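Local atomic coordinates of putative hyaluronoglucosaminidase (Clostridium perfringens, PDB entry 6PWI), a protein that probably hydrolyses terminal N-acetylhexosamine linkages in glycans, as a secreted, cell-wall-attached hexosaminidase of glycoside hydrolase family 84. Residues K281-Y286 and E315-Q320; K248-W253 and D323-I328; F293-D298 and K309-L314; D218-L223 and E227-E232. All blocks are in the same frame, centred on the assembly; numbering follows the deposited sequence.

Contact 1: residues K281-Y286 and E315-Q320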
# COMPACT_ATOMS: atom_id res chain seq x y z
N LYS A 281 -17.95 -7.09 22.78
CA LYS A 281 -17.20 -6.07 22.07
C LYS A 281 -17.21 -6.35 20.57
O LYS A 281 -17.38 -5.43 19.78
CB LYS A 281 -15.77 -5.96 22.60
CG LYS A 281 -14.95 -4.83 21.99
CD LYS A 281 -15.68 -3.50 21.99
CE LYS A 281 -14.76 -2.33 22.30
NZ LYS A 281 -13.96 -2.60 23.52
N PHE A 282 -17.05 -7.63 20.19
CA PHE A 282 -17.06 -8.00 18.79
C PHE A 282 -18.43 -7.71 18.19
O PHE A 282 -18.52 -7.24 17.06
CB PHE A 282 -16.64 -9.46 18.59
CG PHE A 282 -15.15 -9.73 18.54
CD1 PHE A 282 -14.22 -8.74 18.83
CD2 PHE A 282 -14.67 -10.99 18.23
CE1 PHE A 282 -12.86 -9.00 18.79
CE2 PHE A 282 -13.30 -11.25 18.19
CZ PHE A 282 -12.40 -10.25 18.47
N GLU A 283 -19.49 -7.98 18.98
CA GLU A 283 -20.86 -7.73 18.57
C GLU A 283 -21.06 -6.24 18.30
O GLU A 283 -21.75 -5.88 17.35
CB GLU A 283 -21.86 -8.23 19.61
CG GLU A 283 -21.95 -9.74 19.72
CD GLU A 283 -22.60 -10.45 18.54
OE1 GLU A 283 -22.98 -9.76 17.57
OE2 GLU A 283 -22.72 -11.70 18.60
N GLN A 284 -20.45 -5.38 19.14
CA GLN A 284 -20.58 -3.94 18.98
C GLN A 284 -20.00 -3.51 17.64
O GLN A 284 -20.63 -2.75 16.90
CB GLN A 284 -19.96 -3.18 20.16
CG GLN A 284 -20.30 -1.69 20.15
CD GLN A 284 -19.44 -0.81 21.03
OE1 GLN A 284 -18.29 -1.12 21.35
NE2 GLN A 284 -19.99 0.33 21.41
N LEU A 285 -18.80 -4.01 17.31
CA LEU A 285 -18.19 -3.68 16.02
C LEU A 285 -19.01 -4.30 14.90
O LEU A 285 -19.21 -3.65 13.87
CB LEU A 285 -16.73 -4.16 15.98
CG LEU A 285 -15.67 -3.22 16.57
CD1 LEU A 285 -15.82 -1.80 16.07
CD2 LEU A 285 -15.66 -3.27 18.08
N TYR A 286 -19.51 -5.53 15.11
CA TYR A 286 -20.31 -6.25 14.12
C TYR A 286 -21.54 -5.43 13.75
O TYR A 286 -21.98 -5.45 12.59
CB TYR A 286 -20.75 -7.62 14.63
CG TYR A 286 -21.45 -8.48 13.60
CD1 TYR A 286 -20.73 -9.37 12.81
CD2 TYR A 286 -22.82 -8.40 13.40
CE1 TYR A 286 -21.37 -10.15 11.86
CE2 TYR A 286 -23.47 -9.16 12.44
CZ TYR A 286 -22.74 -10.05 11.67
OH TYR A 286 -23.35 -10.81 10.71
N GLU A 315 -13.70 -18.80 17.14
CA GLU A 315 -13.98 -19.44 15.86
C GLU A 315 -15.42 -19.96 15.85
O GLU A 315 -16.11 -19.86 14.83
CB GLU A 315 -12.95 -20.52 15.55
CG GLU A 315 -13.19 -21.25 14.23
CD GLU A 315 -12.95 -20.47 12.95
OE1 GLU A 315 -12.54 -19.29 13.02
OE2 GLU A 315 -13.16 -21.05 11.86
N LYS A 316 -15.88 -20.49 17.00
CA LYS A 316 -17.24 -20.98 17.14
C LYS A 316 -18.22 -19.83 16.86
O LYS A 316 -19.15 -19.99 16.06
CB LYS A 316 -17.47 -21.63 18.51
CG LYS A 316 -17.19 -23.12 18.59
CD LYS A 316 -17.54 -23.76 19.94
CE LYS A 316 -16.36 -23.89 20.89
N TRP A 317 -17.97 -18.68 17.49
CA TRP A 317 -18.73 -17.46 17.29
C TRP A 317 -18.77 -17.06 15.82
O TRP A 317 -19.82 -16.72 15.27
CB TRP A 317 -18.16 -16.33 18.16
CG TRP A 317 -18.84 -15.01 17.97
CD1 TRP A 317 -20.00 -14.60 18.54
CD2 TRP A 317 -18.39 -13.92 17.13
NE1 TRP A 317 -20.32 -13.33 18.12
CE2 TRP A 317 -19.35 -12.89 17.25
CE3 TRP A 317 -17.28 -13.71 16.30
CZ2 TRP A 317 -19.23 -11.68 16.58
CZ3 TRP A 317 -17.17 -12.52 15.63
CH2 TRP A 317 -18.13 -11.51 15.77
N ARG A 318 -17.60 -17.12 15.18
CA ARG A 318 -17.44 -16.62 13.82
C ARG A 318 -18.31 -17.44 12.86
O ARG A 318 -18.88 -16.90 11.92
CB ARG A 318 -15.96 -16.67 13.46
CG ARG A 318 -15.63 -16.10 12.10
CD ARG A 318 -14.48 -16.92 11.58
NE ARG A 318 -14.68 -17.02 10.15
CZ ARG A 318 -14.38 -18.09 9.44
NH1 ARG A 318 -13.89 -19.17 10.02
NH2 ARG A 318 -14.59 -18.07 8.13
N LEU A 319 -18.40 -18.75 13.12
CA LEU A 319 -19.15 -19.64 12.25
C LEU A 319 -20.66 -19.47 12.48
O LEU A 319 -21.43 -19.62 11.54
CB LEU A 319 -18.68 -21.09 12.47
CG LEU A 319 -17.28 -21.42 11.94
CD1 LEU A 319 -16.91 -22.86 12.24
CD2 LEU A 319 -17.17 -21.13 10.45
N GLN A 320 -21.05 -19.12 13.72
CA GLN A 320 -22.45 -18.82 14.03
C GLN A 320 -22.94 -17.63 13.21
O GLN A 320 -24.08 -17.61 12.75
CB GLN A 320 -22.63 -18.49 15.51
CG GLN A 320 -22.69 -19.71 16.42
CD GLN A 320 -22.65 -19.32 17.88
OE1 GLN A 320 -22.42 -18.16 18.24
NE2 GLN A 320 -22.88 -20.30 18.75
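The indole of Trp-317 reaches from helix 304-321 to helix 268-286, two neighbouring outer helices of the (beta/alpha)8 barrel that forms the catalytic domain of this family 84 enzyme. Over the short segments the axes come no closer than 12.6 Å, at 31° to each other, so the gap is bridged by long side chains. Hydrogen bonding comes from one pair: Trp-317 NE1 donates to Glu-283 OE2 over 2.9 Å in a nearly straight bond (169°). The acceptor lies in the indole plane, yet the N-H comes to OE2 from above the carboxylate plane, and the two flat groups stand almost perpendicular. A bend at chi2 (-70°) curls the Glu-283 chain so that its carboxylate arrives at the pyrrole edge of the indole. Its other oxygen, OE1, is engaged in a salt bridge with Lys-321, one residue past the segment.

The apolar part is carried by the six-membered ring of Trp-317. Phe-282 CB sits over one face as a CH-pi contact, 4.2 Å from the ring centroid and 3.8 Å from Trp-317 CH2. The Phe-282 ring itself meets the indole obliquely, centroids 5.6 Å apart, while Tyr-286 touches the same outer corner, CD1 lying 4.5 Å from Trp-317 CH2. Beyond them, Phe-282 stacks on Phe-293, and Tyr-286 OH bonds to Asp-323.

One indole thus joins the helices by both means: its benzene half packs against the CB and ring of Phe-282 and the ring of Tyr-286, while its N-H is satisfied by a carboxylate that Lys-321 would help to keep negatively charged.

Contact 2: residues K248-W253 and D323-I328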
# COMPACT_ATOMS: atom_id res chain seq x y z
N LYS A 248 -14.41 -2.00 -0.83
CA LYS A 248 -14.13 -3.41 -0.63
C LYS A 248 -12.73 -3.62 -0.08
O LYS A 248 -12.26 -4.75 0.05
CB LYS A 248 -14.51 -4.29 -1.84
CG LYS A 248 -15.93 -4.85 -1.77
CD LYS A 248 -16.31 -5.73 -2.94
CE LYS A 248 -17.80 -5.97 -3.01
NZ LYS A 248 -18.34 -6.54 -1.75
N ASN A 249 -12.08 -2.50 0.25
CA ASN A 249 -10.89 -2.48 1.08
C ASN A 249 -11.37 -2.51 2.54
O ASN A 249 -11.43 -1.47 3.20
CB ASN A 249 -10.06 -1.24 0.71
CG ASN A 249 -8.63 -1.23 1.22
OD1 ASN A 249 -7.74 -0.78 0.51
ND2 ASN A 249 -8.38 -1.70 2.43
N LYS A 250 -11.74 -3.70 3.03
CA LYS A 250 -12.54 -3.83 4.24
C LYS A 250 -11.80 -3.26 5.45
O LYS A 250 -10.58 -3.38 5.55
CB LYS A 250 -12.82 -5.29 4.61
CG LYS A 250 -13.40 -6.17 3.52
CD LYS A 250 -13.60 -7.62 3.96
CE LYS A 250 -12.34 -8.36 4.37
NZ LYS A 250 -11.45 -8.67 3.21
N PHE A 251 -12.58 -2.69 6.38
CA PHE A 251 -12.12 -2.30 7.70
C PHE A 251 -12.05 -3.55 8.58
O PHE A 251 -13.09 -4.15 8.89
CB PHE A 251 -13.11 -1.29 8.28
CG PHE A 251 -12.70 -0.64 9.58
CD1 PHE A 251 -12.14 0.63 9.60
CD2 PHE A 251 -12.89 -1.30 10.79
CE1 PHE A 251 -11.78 1.24 10.79
CE2 PHE A 251 -12.53 -0.69 11.98
CZ PHE A 251 -11.98 0.58 11.98
N ILE A 252 -10.84 -3.93 8.99
CA ILE A 252 -10.64 -5.06 9.89
C ILE A 252 -10.27 -4.54 11.28
O ILE A 252 -9.25 -3.87 11.46
CB ILE A 252 -9.57 -6.01 9.33
CG1 ILE A 252 -10.00 -6.58 7.97
CG2 ILE A 252 -9.26 -7.11 10.34
CD1 ILE A 252 -8.85 -6.93 7.06
N TRP A 253 -11.12 -4.85 12.27
CA TRP A 253 -10.92 -4.35 13.61
C TRP A 253 -10.04 -5.34 14.37
O TRP A 253 -10.08 -6.53 14.07
CB TRP A 253 -12.27 -4.12 14.31
CG TRP A 253 -12.13 -3.35 15.59
CD1 TRP A 253 -11.91 -2.00 15.73
CD2 TRP A 253 -12.17 -3.89 16.92
NE1 TRP A 253 -11.81 -1.67 17.05
CE2 TRP A 253 -11.96 -2.81 17.81
CE3 TRP A 253 -12.35 -5.17 17.45
CZ2 TRP A 253 -11.95 -2.97 19.20
CZ3 TRP A 253 -12.34 -5.34 18.82
CH2 TRP A 253 -12.14 -4.25 19.68
N ASP A 323 -21.27 -14.72 8.18
CA ASP A 323 -20.76 -13.82 7.16
C ASP A 323 -19.49 -13.09 7.64
O ASP A 323 -19.17 -12.01 7.14
CB ASP A 323 -21.85 -12.86 6.66
CG ASP A 323 -22.35 -11.89 7.72
OD1 ASP A 323 -22.19 -12.19 8.92
OD2 ASP A 323 -22.89 -10.83 7.34
N VAL A 324 -18.77 -13.68 8.59
CA VAL A 324 -17.54 -13.09 9.08
C VAL A 324 -16.35 -13.84 8.48
O VAL A 324 -16.19 -15.04 8.68
CB VAL A 324 -17.49 -13.05 10.63
CG1 VAL A 324 -16.17 -12.52 11.16
CG2 VAL A 324 -18.64 -12.24 11.19
N TYR A 325 -15.50 -13.11 7.75
CA TYR A 325 -14.29 -13.67 7.16
C TYR A 325 -13.38 -14.17 8.28
O TYR A 325 -13.62 -13.90 9.46
CB TYR A 325 -13.60 -12.63 6.28
CG TYR A 325 -14.36 -12.20 5.05
CD1 TYR A 325 -14.42 -13.01 3.92
CD2 TYR A 325 -15.00 -10.97 5.01
CE1 TYR A 325 -15.11 -12.61 2.79
CE2 TYR A 325 -15.70 -10.56 3.88
CZ TYR A 325 -15.75 -11.38 2.76
OH TYR A 325 -16.43 -10.97 1.65
N GLU A 326 -12.32 -14.89 7.90
CA GLU A 326 -11.50 -15.61 8.87
C GLU A 326 -10.64 -14.64 9.68
O GLU A 326 -10.30 -13.56 9.20
CB GLU A 326 -10.70 -16.74 8.21
CG GLU A 326 -10.04 -16.36 6.90
CD GLU A 326 -9.53 -17.57 6.14
OE1 GLU A 326 -8.29 -17.68 5.96
OE2 GLU A 326 -10.36 -18.41 5.74
N PHE A 327 -10.32 -15.05 10.91
CA PHE A 327 -9.54 -14.25 11.83
C PHE A 327 -8.08 -14.15 11.39
O PHE A 327 -7.53 -15.06 10.77
CB PHE A 327 -9.57 -14.84 13.24
CG PHE A 327 -10.85 -14.62 14.01
CD1 PHE A 327 -11.11 -13.40 14.62
CD2 PHE A 327 -11.77 -15.64 14.17
CE1 PHE A 327 -12.28 -13.20 15.35
CE2 PHE A 327 -12.94 -15.45 14.89
CZ PHE A 327 -13.19 -14.23 15.48
N ILE A 328 -7.49 -13.02 11.75
CA ILE A 328 -6.07 -12.76 11.63
C ILE A 328 -5.49 -12.83 13.04
O ILE A 328 -6.12 -12.35 13.97
CB ILE A 328 -5.90 -11.38 10.96
CG1 ILE A 328 -6.12 -11.49 9.46
CG2 ILE A 328 -4.55 -10.76 11.29
CD1 ILE A 328 -6.91 -10.35 8.86
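Lys-250 and Tyr-325 lose the most surface here, at the end of the (beta/alpha)8 barrel where strand 250-255 begins and the chain at 323-328 leads into strand 328-330. The two segments are not sheet neighbours, since strand 293-296 runs between their strands.

The aliphatic chain of Lys-250 crosses the tyrosine ring at a slant: CD comes within 3.6 Å of Tyr-325 CE2, and CE within 3.8 Å of Tyr-325 CD2. Turns at chi3 (-62°) and chi4 (-71°) then fold the ammonium over the ring, placing Lys-250 NZ 4.8 Å from the centroid and 18° off the normal, a cation-pi contact. The same NZ is hydrogen-bonded to the carbonyl oxygen of Asn-209, so both a backbone acceptor and the pi face probably help to stabilise its charge. Trp-179, on the first barrel strand, also touches the lysine.

Ile-328 supplies the third large share and points towards Ile-252 from across the intervening strand. Both isoleucines are buried, and their side chains lie on the barrel's inner side, whereas Trp-253 and Phe-327, next to them in sequence, turn outward to helix 268-286. Gln-292, in the loop before strand 293-296, packs against both Lys-250 and Ile-252. The isoleucines meet through methyl groups, with Ile-252 CG2 4.3 Å from Ile-328 CD1.

Contact 3: residues F293-D298 and K309-L314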
# COMPACT_ATOMS: atom_id res chain seq x y z
N PHE A 293 -11.90 -9.66 11.80
CA PHE A 293 -11.29 -9.28 13.06
C PHE A 293 -9.87 -9.82 13.16
O PHE A 293 -9.57 -10.88 12.63
CB PHE A 293 -12.16 -9.78 14.22
CG PHE A 293 -13.53 -9.17 14.28
CD1 PHE A 293 -13.74 -7.96 14.93
CD2 PHE A 293 -14.62 -9.79 13.68
CE1 PHE A 293 -15.01 -7.39 14.99
CE2 PHE A 293 -15.88 -9.21 13.72
CZ PHE A 293 -16.07 -8.01 14.38
N GLY A 294 -9.01 -9.07 13.86
CA GLY A 294 -7.66 -9.50 14.20
C GLY A 294 -7.47 -9.60 15.71
O GLY A 294 -8.03 -8.80 16.46
N VAL A 295 -6.69 -10.59 16.14
CA VAL A 295 -6.34 -10.76 17.54
C VAL A 295 -4.82 -10.63 17.66
O VAL A 295 -4.08 -11.38 17.02
CB VAL A 295 -6.84 -12.11 18.09
CG1 VAL A 295 -6.30 -12.39 19.49
CG2 VAL A 295 -8.35 -12.19 18.09
N LEU A 296 -4.35 -9.67 18.46
CA LEU A 296 -2.94 -9.34 18.48
C LEU A 296 -2.32 -9.80 19.80
O LEU A 296 -2.76 -9.39 20.87
CB LEU A 296 -2.77 -7.84 18.27
CG LEU A 296 -3.50 -7.25 17.07
CD1 LEU A 296 -3.14 -5.78 16.89
CD2 LEU A 296 -3.21 -8.03 15.80
N ALA A 297 -1.26 -10.62 19.69
CA ALA A 297 -0.64 -11.24 20.85
C ALA A 297 0.84 -10.89 20.95
O ALA A 297 1.58 -11.51 21.71
CB ALA A 297 -0.85 -12.74 20.79
N ASP A 298 1.28 -9.88 20.19
CA ASP A 298 2.67 -9.46 20.17
C ASP A 298 3.11 -9.03 21.57
O ASP A 298 4.29 -9.06 21.89
CB ASP A 298 2.92 -8.35 19.16
CG ASP A 298 1.91 -7.22 19.23
OD1 ASP A 298 0.73 -7.47 18.90
OD2 ASP A 298 2.29 -6.11 19.64
N LYS A 309 -6.96 -21.50 23.27
CA LYS A 309 -8.27 -21.66 23.89
C LYS A 309 -9.21 -20.56 23.39
O LYS A 309 -10.29 -20.85 22.88
CB LYS A 309 -8.13 -21.68 25.42
CG LYS A 309 -9.39 -21.93 26.23
CD LYS A 309 -9.04 -22.33 27.66
CE LYS A 309 -10.10 -22.02 28.70
NZ LYS A 309 -11.41 -22.63 28.34
N LEU A 310 -8.77 -19.29 23.50
CA LEU A 310 -9.60 -18.17 23.11
C LEU A 310 -10.00 -18.27 21.64
O LEU A 310 -11.17 -18.11 21.30
CB LEU A 310 -8.89 -16.85 23.41
CG LEU A 310 -9.61 -15.60 22.90
CD1 LEU A 310 -10.95 -15.41 23.60
CD2 LEU A 310 -8.76 -14.35 23.06
N MET A 311 -9.01 -18.56 20.77
CA MET A 311 -9.23 -18.54 19.34
C MET A 311 -10.21 -19.65 18.94
O MET A 311 -10.94 -19.50 17.97
CB MET A 311 -7.91 -18.69 18.55
CG MET A 311 -6.96 -17.50 18.70
SD MET A 311 -7.69 -15.84 18.45
CE MET A 311 -8.20 -15.92 16.73
N GLU A 312 -10.21 -20.74 19.72
CA GLU A 312 -11.13 -21.84 19.50
C GLU A 312 -12.56 -21.38 19.77
O GLU A 312 -13.47 -21.72 19.03
CB GLU A 312 -10.77 -23.05 20.36
CG GLU A 312 -9.92 -24.08 19.64
CD GLU A 312 -9.09 -25.02 20.52
OE1 GLU A 312 -9.03 -24.81 21.75
OE2 GLU A 312 -8.48 -25.96 19.95
N ASP A 313 -12.71 -20.56 20.83
CA ASP A 313 -14.01 -20.05 21.24
C ASP A 313 -14.49 -18.95 20.30
O ASP A 313 -15.69 -18.83 20.05
CB ASP A 313 -14.01 -19.64 22.72
CG ASP A 313 -14.12 -20.83 23.67
OD1 ASP A 313 -14.71 -21.85 23.27
OD2 ASP A 313 -13.63 -20.72 24.81
N LEU A 314 -13.56 -18.15 19.77
CA LEU A 314 -13.91 -17.07 18.85
C LEU A 314 -14.29 -17.65 17.49
O LEU A 314 -15.10 -17.06 16.78
CB LEU A 314 -12.75 -16.08 18.72
CG LEU A 314 -12.43 -15.28 19.99
CD1 LEU A 314 -11.31 -14.29 19.73
CD2 LEU A 314 -13.67 -14.55 20.49
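Val-295, Met-311 and Leu-314 touch without bringing any flat group to the contact, so no ring face or edge is used between the segments; the rings nearby take no part between them. Phe-329, on the adjoining strand, packs on both Val-295 and Met-311. Phe-293, within the strand segment, stacks on Phe-282 of helix 268-286, and Phe-282 also touches Leu-314.

The setting is a beta-alpha-beta unit of the (beta/alpha)8 barrel, made of strand 293-296, helix 304-321 and strand 328-330. Val-295 faces outward from its strand to the helix that follows it, and all three touching residues are buried. There is no hydrogen bond across this interface, only contact between aliphatic carbons and a thioether. The nearest CA atoms across the segments are those of Val-295 and Met-311, 8.5 Å apart.

Met-311 does not aim its CB at the strand. Bends at chi2 (-49°) and chi3 (-64°) swing the thioether round, and its sulfur settles against the branch point of the valine, with SD 3.8 Å from Val-295 CB and 3.9 Å from Val-295 CG1. The methyl Met-311 CE continues past this point to 4.0 Å from Val-295 CG2. Leu-314, one helical turn further on, adds its CD1 at 4.0 Å from that same valine methyl. Val-295 CG2 is therefore shared by both helix residues, and lies 3.7 Å from Met-311 SD.

Contact 4: residues D218-L223 and E227-E232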
# COMPACT_ATOMS: atom_id res chain seq x y z
N ASP A 218 -5.66 3.80 20.67
CA ASP A 218 -7.07 3.52 20.89
C ASP A 218 -7.22 2.65 22.14
O ASP A 218 -6.94 1.45 22.11
CB ASP A 218 -7.73 2.90 19.66
CG ASP A 218 -9.23 2.69 19.78
OD1 ASP A 218 -9.76 2.79 20.91
OD2 ASP A 218 -9.86 2.42 18.75
N GLN A 219 -7.69 3.27 23.22
CA GLN A 219 -7.83 2.60 24.50
C GLN A 219 -8.83 1.45 24.41
O GLN A 219 -8.84 0.57 25.27
CB GLN A 219 -8.21 3.61 25.59
CG GLN A 219 -7.10 4.60 25.95
CD GLN A 219 -5.73 3.99 26.17
OE1 GLN A 219 -5.55 3.01 26.91
NE2 GLN A 219 -4.73 4.58 25.54
N TYR A 220 -9.69 1.43 23.39
CA TYR A 220 -10.83 0.54 23.42
C TYR A 220 -10.57 -0.77 22.68
O TYR A 220 -11.39 -1.68 22.75
CB TYR A 220 -12.11 1.25 22.97
CG TYR A 220 -12.52 2.35 23.91
CD1 TYR A 220 -13.22 2.07 25.07
CD2 TYR A 220 -12.15 3.67 23.66
CE1 TYR A 220 -13.56 3.08 25.96
CE2 TYR A 220 -12.49 4.69 24.53
CZ TYR A 220 -13.20 4.39 25.69
OH TYR A 220 -13.53 5.41 26.53
N HIS A 221 -9.44 -0.86 21.98
CA HIS A 221 -9.07 -2.10 21.30
C HIS A 221 -8.02 -2.83 22.14
O HIS A 221 -7.54 -3.89 21.76
CB HIS A 221 -8.66 -1.81 19.85
CG HIS A 221 -7.20 -1.53 19.67
ND1 HIS A 221 -6.56 -0.51 20.33
CD2 HIS A 221 -6.27 -2.14 18.92
CE1 HIS A 221 -5.29 -0.50 20.00
NE2 HIS A 221 -5.08 -1.50 19.13
N SER A 222 -7.71 -2.25 23.29
CA SER A 222 -6.56 -2.66 24.09
C SER A 222 -6.62 -1.93 25.43
O SER A 222 -6.76 -0.71 25.45
CB SER A 222 -5.29 -2.32 23.35
OG SER A 222 -4.15 -2.60 24.14
N LEU A 223 -6.48 -2.67 26.54
CA LEU A 223 -6.50 -2.11 27.88
C LEU A 223 -7.94 -1.90 28.37
O LEU A 223 -8.33 -2.46 29.39
CB LEU A 223 -5.68 -0.81 27.99
CG LEU A 223 -4.38 -0.90 28.79
CD1 LEU A 223 -3.67 0.45 28.83
CD2 LEU A 223 -4.63 -1.39 30.21
N GLU A 227 -14.67 -2.50 27.79
CA GLU A 227 -15.66 -1.44 27.77
C GLU A 227 -16.10 -1.15 26.33
O GLU A 227 -15.27 -1.02 25.44
CB GLU A 227 -15.08 -0.19 28.43
CG GLU A 227 -14.53 -0.47 29.82
CD GLU A 227 -13.83 0.69 30.51
OE1 GLU A 227 -13.90 1.83 29.99
OE2 GLU A 227 -13.20 0.45 31.56
N PRO A 228 -17.42 -1.04 26.06
CA PRO A 228 -17.88 -0.62 24.74
C PRO A 228 -17.28 0.72 24.33
O PRO A 228 -16.96 1.55 25.18
CB PRO A 228 -19.41 -0.50 24.91
CG PRO A 228 -19.74 -1.41 26.08
CD PRO A 228 -18.53 -1.34 26.99
N TYR A 229 -17.10 0.92 23.02
CA TYR A 229 -16.70 2.20 22.46
C TYR A 229 -17.77 3.23 22.81
O TYR A 229 -18.95 2.93 22.74
CB TYR A 229 -16.60 2.10 20.93
CG TYR A 229 -15.26 1.69 20.36
CD1 TYR A 229 -14.21 2.60 20.28
CD2 TYR A 229 -15.05 0.41 19.87
CE1 TYR A 229 -12.98 2.24 19.75
CE2 TYR A 229 -13.82 0.04 19.34
CZ TYR A 229 -12.79 0.96 19.28
OH TYR A 229 -11.57 0.60 18.77
N PRO A 230 -17.39 4.47 23.23
CA PRO A 230 -18.34 5.59 23.28
C PRO A 230 -19.09 5.73 21.96
O PRO A 230 -18.54 5.44 20.90
CB PRO A 230 -17.42 6.81 23.44
CG PRO A 230 -16.20 6.28 24.17
CD PRO A 230 -16.06 4.84 23.71
N ALA A 231 -20.33 6.22 22.03
CA ALA A 231 -21.20 6.35 20.88
C ALA A 231 -20.58 7.22 19.78
O ALA A 231 -20.68 6.87 18.61
CB ALA A 231 -22.57 6.84 21.29
N GLU A 232 -19.96 8.36 20.15
CA GLU A 232 -19.38 9.24 19.14
C GLU A 232 -18.27 8.49 18.40
O GLU A 232 -18.18 8.58 17.18
CB GLU A 232 -18.88 10.57 19.70
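The loop that leaves strand 210-213 of the (beta/alpha)8 barrel and leads into helix 231-247 folds back on itself here, on the side of the barrel near the active centre: the side chain of His-221 lies about 8 Å from that of Asp-299, the predicted proton donor. Residues 218-221 form a type I beta turn, combined with an Asx turn in which Asp-218 OD1 accepts from Tyr-220 N at 2.8 Å. The histidine is tied into the turn as well, its ND1 donating in the ring plane to Asp-218 O at 2.7 Å.

Asp-218 uses its other oxygen across the contact. Tyr-229 OH donates to Asp-218 OD2 at 2.5 Å, very short and of doubtful exact length at this resolution, with the acceptor in the plane of the phenol ring and the carboxylate turned 62° to it. The tyrosine oxygen is gripped a second time, by the indole N-H of Trp-253 on the next barrel strand.

Of all residues here Tyr-220 has the most surface covered by the other segment. Its CB rests over one face of the Tyr-229 ring, 3.7 Å from the centroid in a CH-pi contact, while the two rings are oblique, their planes 41° apart. The Tyr-220 CG lies anti to its carbonyl carbon (chi1 -65°), which carries the ring on to Pro-230, the residue at the N-cap position of helix 231-247. Glu-227 O comes to the edge of this ring, 3.7 Å from Tyr-220 CD1. Over one ring face sits the proline, with Pro-230 CD 3.7 Å from the Tyr-220 centroid and nearest to Tyr-220 CZ, at 3.5 Å.

All four contacts lie in one (beta/alpha)8 barrel, on the same side of the chain's centre. Contacts 1 and 3 share helix 304-321, their centres 11 Å apart, and Trp-317 CH2 reaches Phe-293 CE2 at 3.8 Å. Contact 2, also 11 Å from contact 1, is joined to it by Arg-318 NE to Val-324 O (2.9 Å), and to contact 3 by sheet bonding such as Ile-328 O to Val-295 N (2.8 Å). Lys-281 NZ ties helix 268-286 to contact 4 through Tyr-220 O and Glu-227 O, both at 2.8 Å. Contacts 3 and 4 do not touch, yet both approach the predicted proton donor Asp-299, whose side chain is about 9 Å from that of Val-295; contacts 1 and 2 lie farther off.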